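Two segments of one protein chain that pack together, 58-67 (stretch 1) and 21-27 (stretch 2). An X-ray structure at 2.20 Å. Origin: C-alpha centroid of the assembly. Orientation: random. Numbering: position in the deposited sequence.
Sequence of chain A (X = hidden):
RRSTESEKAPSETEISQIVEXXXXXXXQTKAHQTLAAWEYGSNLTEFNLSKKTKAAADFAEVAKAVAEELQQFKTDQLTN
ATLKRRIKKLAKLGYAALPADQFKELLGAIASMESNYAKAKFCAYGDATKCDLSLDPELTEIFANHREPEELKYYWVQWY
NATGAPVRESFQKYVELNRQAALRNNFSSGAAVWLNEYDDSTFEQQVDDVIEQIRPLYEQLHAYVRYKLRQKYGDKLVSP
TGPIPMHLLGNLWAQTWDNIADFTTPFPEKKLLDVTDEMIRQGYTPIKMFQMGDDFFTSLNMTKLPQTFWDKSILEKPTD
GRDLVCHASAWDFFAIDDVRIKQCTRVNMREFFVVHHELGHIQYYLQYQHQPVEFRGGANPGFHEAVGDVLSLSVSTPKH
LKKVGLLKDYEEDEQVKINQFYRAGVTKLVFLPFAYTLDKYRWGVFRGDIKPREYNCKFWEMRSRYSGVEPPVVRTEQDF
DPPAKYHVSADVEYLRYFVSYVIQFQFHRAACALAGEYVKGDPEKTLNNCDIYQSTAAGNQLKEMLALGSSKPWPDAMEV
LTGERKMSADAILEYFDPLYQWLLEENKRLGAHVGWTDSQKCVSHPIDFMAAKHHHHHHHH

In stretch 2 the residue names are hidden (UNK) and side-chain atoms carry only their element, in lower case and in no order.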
ATOM      1  N   ASP A  58     -16.610   0.971  22.949  1.00 58.69           N
ATOM      2  CA  ASP A  58     -16.719   2.234  23.679  1.00 59.91           C
ATOM      3  C   ASP A  58     -16.697   3.417  22.726  1.00 59.43           C
ATOM      4  O   ASP A  58     -17.518   4.335  22.834  1.00 60.01           O
ATOM      5  CB  ASP A  58     -15.576   2.371  24.687  1.00 58.86           C
ATOM      6  CG  ASP A  58     -15.666   1.365  25.807  1.00 63.44           C
ATOM      7  OD1 ASP A  58     -16.704   0.670  25.892  1.00 62.74           O
ATOM      8  OD2 ASP A  58     -14.694   1.269  26.599  1.00 68.19           O
ATOM      9  N   PHE A  59     -15.741   3.423  21.795  1.00 58.93           N
ATOM     10  CA  PHE A  59     -15.670   4.523  20.847  1.00 59.47           C
ATOM     11  C   PHE A  59     -16.922   4.567  19.986  1.00 58.52           C
ATOM     12  O   PHE A  59     -17.422   5.646  19.655  1.00 58.39           O
ATOM     13  CB  PHE A  59     -14.428   4.397  19.974  1.00 59.13           C
ATOM     14  CG  PHE A  59     -14.397   5.383  18.852  1.00 60.84           C
ATOM     15  CD1 PHE A  59     -14.033   6.693  19.077  1.00 61.15           C
ATOM     16  CD2 PHE A  59     -14.758   5.005  17.574  1.00 63.39           C
ATOM     17  CE1 PHE A  59     -14.015   7.607  18.044  1.00 62.64           C
ATOM     18  CE2 PHE A  59     -14.748   5.913  16.541  1.00 63.21           C
ATOM     19  CZ  PHE A  59     -14.370   7.214  16.776  1.00 63.24           C
ATOM     20  N   ALA A  60     -17.445   3.394  19.621  1.00 57.20           N
ATOM     21  CA  ALA A  60     -18.638   3.332  18.787  1.00 59.72           C
ATOM     22  C   ALA A  60     -19.811   4.033  19.464  1.00 59.38           C
ATOM     23  O   ALA A  60     -20.540   4.795  18.820  1.00 58.10           O
ATOM     24  CB  ALA A  60     -18.989   1.869  18.480  1.00 56.33           C
ATOM     25  N   GLU A  61     -20.000   3.788  20.761  1.00 58.96           N
ATOM     26  CA  GLU A  61     -21.004   4.518  21.529  1.00 62.56           C
ATOM     27  C   GLU A  61     -20.773   6.023  21.425  1.00 61.58           C
ATOM     28  O   GLU A  61     -21.663   6.775  21.033  1.00 61.45           O
ATOM     29  CB  GLU A  61     -20.972   4.072  22.990  1.00 65.85           C
ATOM     30  CG  GLU A  61     -21.682   2.766  23.265  1.00 72.16           C
ATOM     31  CD  GLU A  61     -21.416   2.238  24.672  1.00 82.40           C
ATOM     32  OE1 GLU A  61     -21.383   3.046  25.624  1.00 89.41           O
ATOM     33  OE2 GLU A  61     -21.235   1.008  24.824  1.00 80.95           O
ATOM     34  N   VAL A  62     -19.573   6.484  21.781  1.00 61.19           N
ATOM     35  CA  VAL A  62     -19.258   7.909  21.727  1.00 58.82           C
ATOM     36  C   VAL A  62     -19.634   8.493  20.370  1.00 61.77           C
ATOM     37  O   VAL A  62     -20.268   9.551  20.284  1.00 61.60           O
ATOM     38  CB  VAL A  62     -17.766   8.134  22.047  1.00 60.96           C
ATOM     39  CG1 VAL A  62     -17.372   9.587  21.788  1.00 61.95           C
ATOM     40  CG2 VAL A  62     -17.437   7.721  23.495  1.00 59.22           C
ATOM     41  N   ALA A  63     -19.247   7.810  19.281  1.00 62.76           N
ATOM     42  CA  ALA A  63     -19.473   8.376  17.947  1.00 62.26           C
ATOM     43  C   ALA A  63     -20.956   8.444  17.615  1.00 61.29           C
ATOM     44  O   ALA A  63     -21.397   9.375  16.928  1.00 61.76           O
ATOM     45  CB  ALA A  63     -18.731   7.566  16.879  1.00 60.31           C
ATOM     46  N   LYS A  64     -21.746   7.488  18.096  1.00 60.19           N
ATOM     47  CA  LYS A  64     -23.192   7.561  17.901  1.00 62.28           C
ATOM     48  C   LYS A  64     -23.774   8.792  18.595  1.00 64.38           C
ATOM     49  O   LYS A  64     -24.587   9.522  18.016  1.00 66.50           O
ATOM     50  CB  LYS A  64     -23.862   6.296  18.417  1.00 61.35           C
ATOM     51  CG  LYS A  64     -23.801   5.094  17.484  1.00 59.99           C
ATOM     52  CD  LYS A  64     -24.488   3.908  18.138  1.00 57.77           C
ATOM     53  CE  LYS A  64     -24.087   2.588  17.512  1.00 59.00           C
ATOM     54  NZ  LYS A  64     -23.547   1.640  18.536  1.00 64.24           N
ATOM     55  N   ALA A  65     -23.373   9.027  19.847  1.00 63.46           N
ATOM     56  CA  ALA A  65     -23.851  10.190  20.590  1.00 64.33           C
ATOM     57  C   ALA A  65     -23.416  11.485  19.926  1.00 68.51           C
ATOM     58  O   ALA A  65     -24.213  12.423  19.789  1.00 72.43           O
ATOM     59  CB  ALA A  65     -23.330  10.140  22.024  1.00 64.22           C
ATOM     60  N   VAL A  66     -22.149  11.559  19.515  1.00 66.11           N
ATOM     61  CA  VAL A  66     -21.664  12.740  18.808  1.00 66.65           C
ATOM     62  C   VAL A  66     -22.499  12.997  17.567  1.00 68.67           C
ATOM     63  O   VAL A  66     -22.850  14.142  17.267  1.00 71.73           O
ATOM     64  CB  VAL A  66     -20.174  12.571  18.450  1.00 66.69           C
ATOM     65  CG1 VAL A  66     -19.764  13.602  17.411  1.00 67.32           C
ATOM     66  CG2 VAL A  66     -19.319  12.671  19.701  1.00 64.99           C
ATOM     67  N   ALA A  67     -22.822  11.940  16.817  1.00 67.00           N
ATOM     68  CA  ALA A  67     -23.542  12.128  15.563  1.00 70.58           C
ATOM     69  C   ALA A  67     -24.932  12.689  15.813  1.00 74.01           C
ATOM     70  O   ALA A  67     -25.395  13.574  15.085  1.00 75.67           O
ATOM     71  CB  ALA A  67     -23.633  10.809  14.795  1.00 68.66           C
ATOM     72  N   UNK A  21     -15.869  21.120  22.050  1.00 83.81           N
ATOM     73  CA  UNK A  21     -15.977  20.198  23.177  1.00 87.23           C
ATOM     74  C   UNK A  21     -16.209  18.774  22.686  1.00 84.96           C
ATOM     75  O   UNK A  21     -15.692  17.815  23.271  1.00 84.92           O
ATOM     76  n   UNK A  21     -18.797  18.137  26.301  1.00100.67           N
ATOM     77  c   UNK A  21     -17.007  17.098  27.721  1.00108.94           C
ATOM     78  c   UNK A  21     -14.812  18.005  27.256  1.00105.74           C
ATOM     79  c   UNK A  21     -15.659  17.136  27.962  1.00109.85           C
ATOM     80  c   UNK A  21     -16.686  18.848  26.021  1.00103.92           C
ATOM     81  c   UNK A  21     -17.531  19.573  25.114  1.00 98.87           C
ATOM     82  c   UNK A  21     -15.311  18.861  26.287  1.00104.52           C
ATOM     83  c   UNK A  21     -17.511  17.961  26.744  1.00106.36           C
ATOM     84  c   UNK A  21     -17.104  20.635  24.121  1.00 91.93           C
ATOM     85  c   UNK A  21     -18.801  19.103  25.321  1.00 97.54           C
ATOM     86  N   UNK A  22     -16.988  18.621  21.614  1.00 82.40           N
ATOM     87  CA  UNK A  22     -17.191  17.303  21.025  1.00 80.67           C
ATOM     88  C   UNK A  22     -15.873  16.759  20.484  1.00 76.83           C
ATOM     89  O   UNK A  22     -15.537  15.589  20.697  1.00 73.89           O
ATOM     90  c   UNK A  22     -19.622  17.771  20.551  1.00 79.25           C
ATOM     91  c   UNK A  22     -18.388  16.037  19.222  1.00 76.04           C
ATOM     92  c   UNK A  22     -18.275  17.371  19.933  1.00 79.46           C
ATOM     93  c   UNK A  22     -20.762  17.908  19.554  1.00 75.91           C
ATOM     94  N   UNK A  23     -15.097  17.605  19.798  1.00 76.44           N
ATOM     95  CA  UNK A  23     -13.830  17.171  19.223  1.00 76.59           C
ATOM     96  C   UNK A  23     -12.919  16.540  20.269  1.00 75.73           C
ATOM     97  O   UNK A  23     -12.288  15.508  20.012  1.00 72.04           O
ATOM     98  c   UNK A  23     -13.144  20.099  16.729  1.00 76.93           C
ATOM     99  o   UNK A  23     -12.375  20.757  17.471  1.00 77.26           O
ATOM    100  c   UNK A  23     -13.723  18.790  17.237  1.00 76.50           C
ATOM    101  c   UNK A  23     -13.119  18.354  18.562  1.00 77.39           C
ATOM    102  o   UNK A  23     -13.460  20.471  15.580  1.00 76.87           O
ATOM    103  N   UNK A  24     -12.819  17.152  21.449  1.00 77.30           N
ATOM    104  CA  UNK A  24     -11.934  16.612  22.475  1.00 76.58           C
ATOM    105  C   UNK A  24     -12.470  15.295  23.015  1.00 72.25           C
ATOM    106  O   UNK A  24     -11.702  14.366  23.284  1.00 70.18           O
ATOM    107  c   UNK A  24     -11.406  19.036  23.147  1.00 85.65           C
ATOM    108  n   UNK A  24     -10.040  20.091  21.437  1.00 88.00           N
ATOM    109  c   UNK A  24     -11.757  17.623  23.606  1.00 81.27           C
ATOM    110  o   UNK A  24      -9.198  18.300  22.515  1.00 89.92           O
ATOM    111  c   UNK A  24     -10.115  19.110  22.337  1.00 90.47           C
ATOM    112  N   UNK A  25     -13.788  15.201  23.191  1.00 71.85           N
ATOM    113  CA  UNK A  25     -14.408  13.932  23.555  1.00 72.45           C
ATOM    114  C   UNK A  25     -14.064  12.852  22.532  1.00 68.11           C
ATOM    115  O   UNK A  25     -13.543  11.787  22.886  1.00 64.57           O
ATOM    116  c   UNK A  25     -16.624  13.327  24.741  1.00 78.53           C
ATOM    117  n   UNK A  25     -18.731  14.637  24.545  1.00 86.31           N
ATOM    118  c   UNK A  25     -15.923  14.134  23.667  1.00 77.56           C
ATOM    119  n   UNK A  25     -19.878  12.631  24.533  1.00 80.92           N
ATOM    120  c   UNK A  25     -19.756  13.894  24.135  1.00 83.67           C
ATOM    121  n   UNK A  25     -20.662  14.408  23.320  1.00 79.95           N
ATOM    122  c   UNK A  25     -17.682  14.171  25.449  1.00 84.00           C
ATOM    123  N   UNK A  26     -14.328  13.127  21.250  1.00 67.82           N
ATOM    124  CA  UNK A  26     -14.034  12.171  20.179  1.00 67.58           C
ATOM    125  C   UNK A  26     -12.565  11.769  20.197  1.00 63.31           C
ATOM    126  O   UNK A  26     -12.231  10.583  20.154  1.00 62.62           O
ATOM    127  c   UNK A  26     -15.893  11.378  17.355  1.00 66.30           C
ATOM    128  c   UNK A  26     -15.041  10.276  15.400  1.00 68.38           C
ATOM    129  c   UNK A  26     -13.595  11.598  16.767  1.00 66.22           C
ATOM    130  c   UNK A  26     -14.637  11.891  17.644  1.00 65.66           C
ATOM    131  c   UNK A  26     -16.097  10.565  16.245  1.00 68.87           C
ATOM    132  c   UNK A  26     -14.422  12.805  18.833  1.00 67.28           C
ATOM    133  c   UNK A  26     -13.789  10.785  15.660  1.00 66.19           C
ATOM    134  o   UNK A  26     -15.250   9.473  14.297  1.00 69.89           O
ATOM    135  N   UNK A  27     -11.672  12.749  20.300  1.00 63.11           N
ATOM    136  CA  UNK A  27     -10.244  12.466  20.224  1.00 63.64           C
ATOM    137  C   UNK A  27      -9.782  11.527  21.335  1.00 63.27           C
ATOM    138  O   UNK A  27      -8.953  10.633  21.103  1.00 59.96           O
ATOM    139  n   UNK A  27      -5.923  14.858  20.358  1.00 56.06           N
ATOM    140  o   UNK A  27      -7.820  15.925  19.846  1.00 60.79           O
ATOM    141  c   UNK A  27      -7.230  14.898  20.170  1.00 57.82           C
ATOM    142  c   UNK A  27      -9.462  13.777  20.275  1.00 62.10           C
ATOM    143  c   UNK A  27      -7.974  13.597  20.358  1.00 58.49           C
TER

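Position 21 carries ten side-chain atoms, nine carbons and one nitrogen. One carbon leads into a five-membered ring fused to a six-membered ring, and the nitrogen sits in the smaller ring. The side chain is out of reach of stretch 1 and takes no part in the contact. No other standard side chain has this bicyclic outline, so the residue is Trp21. Its backbone O accepts a helical hydrogen bond from N of position 25 at 3.2 Å.

Position 22 has four carbons and no heteroatom. The chain forks at the first carbon, and one arm is two carbons long. The carbon of the short arm packs against Val66 CG1. A fork at the first carbon excludes leucine, and the unequal arms identify Ile22. Its CA-to-CB bond points toward stretch 1, with chi1 at m and chi2 at t. Ile22 CG2 lies 3.3 Å from Val66 CG1, a tight apolar approach. The backbones agree with this pairing, since Ile22 CA and Val66 CA are 6.8 Å apart, the nearest CA pair across the stretches.

Position 23 shows three carbons in a row, the third bearing two oxygens. CA-to-CB points away from stretch 1, and the side chain does not touch it. This is a carboxylate on a two-methylene stem, hence Glu23. Its OE2 is hydrogen-bonded elsewhere in the structure.

Position 24 also has three carbons, but the last carries one oxygen and one nitrogen. The side chain is out of reach of stretch 1. The terminal amide gives Gln24.

At position 25, three carbons lead to a nitrogen and then to a carbon bearing two further nitrogens. Val66 CG2 lies over one face of this planar terminal group. The group is a guanidinium, so the residue is Arg25. CA-to-CB points toward stretch 1, while chi1 (-145°) and chi2 (139°) both fall between wells. Val66 CG2 is 4.2 Å from Arg25 NH1, so the methyl packs against the flat group without a hydrogen bond.

Position 26 has one carbon, then a ring of six carbons bearing an oxygen. Phe59 CZ lies over one face of the ring, and Ala63 CB and Val66 CG2 also touch it. The oxygen separates it from phenylalanine and makes it Tyr26. CA-to-CB points sideways, yet the ring end comes nearer. Phe59 CZ approaches Tyr26 CZ to 3.4 Å; the centroids are 5.0 Å apart and the planes meet at 73°, an edge-to-face pair with Phe59 supplying the edge. Ala63 CB is 4.0 Å from Tyr26 CE1, and Val66 CG2 reaches the ring edge, 4.3 Å from Tyr26 CD1.

Position 27 repeats the pattern of three carbons ending in one oxygen and one nitrogen. Its CA-to-CB bond points away, and it does not touch stretch 1. The amide makes it Gln27, whose NE2 is hydrogen-bonded elsewhere in the structure.

The two helices run nearly antiparallel, at 164°, with axes 10.2 Å apart at closest approach. No hydrogen bond crosses between them; apolar packing joins them, burying 381 Å² in total. Val66 fits among Ile22, Arg25 and Tyr26, while Tyr26 extends the contact along stretch 1 through Ala63 to Phe59.

Stretch 2 21-27: WIEQRYQ
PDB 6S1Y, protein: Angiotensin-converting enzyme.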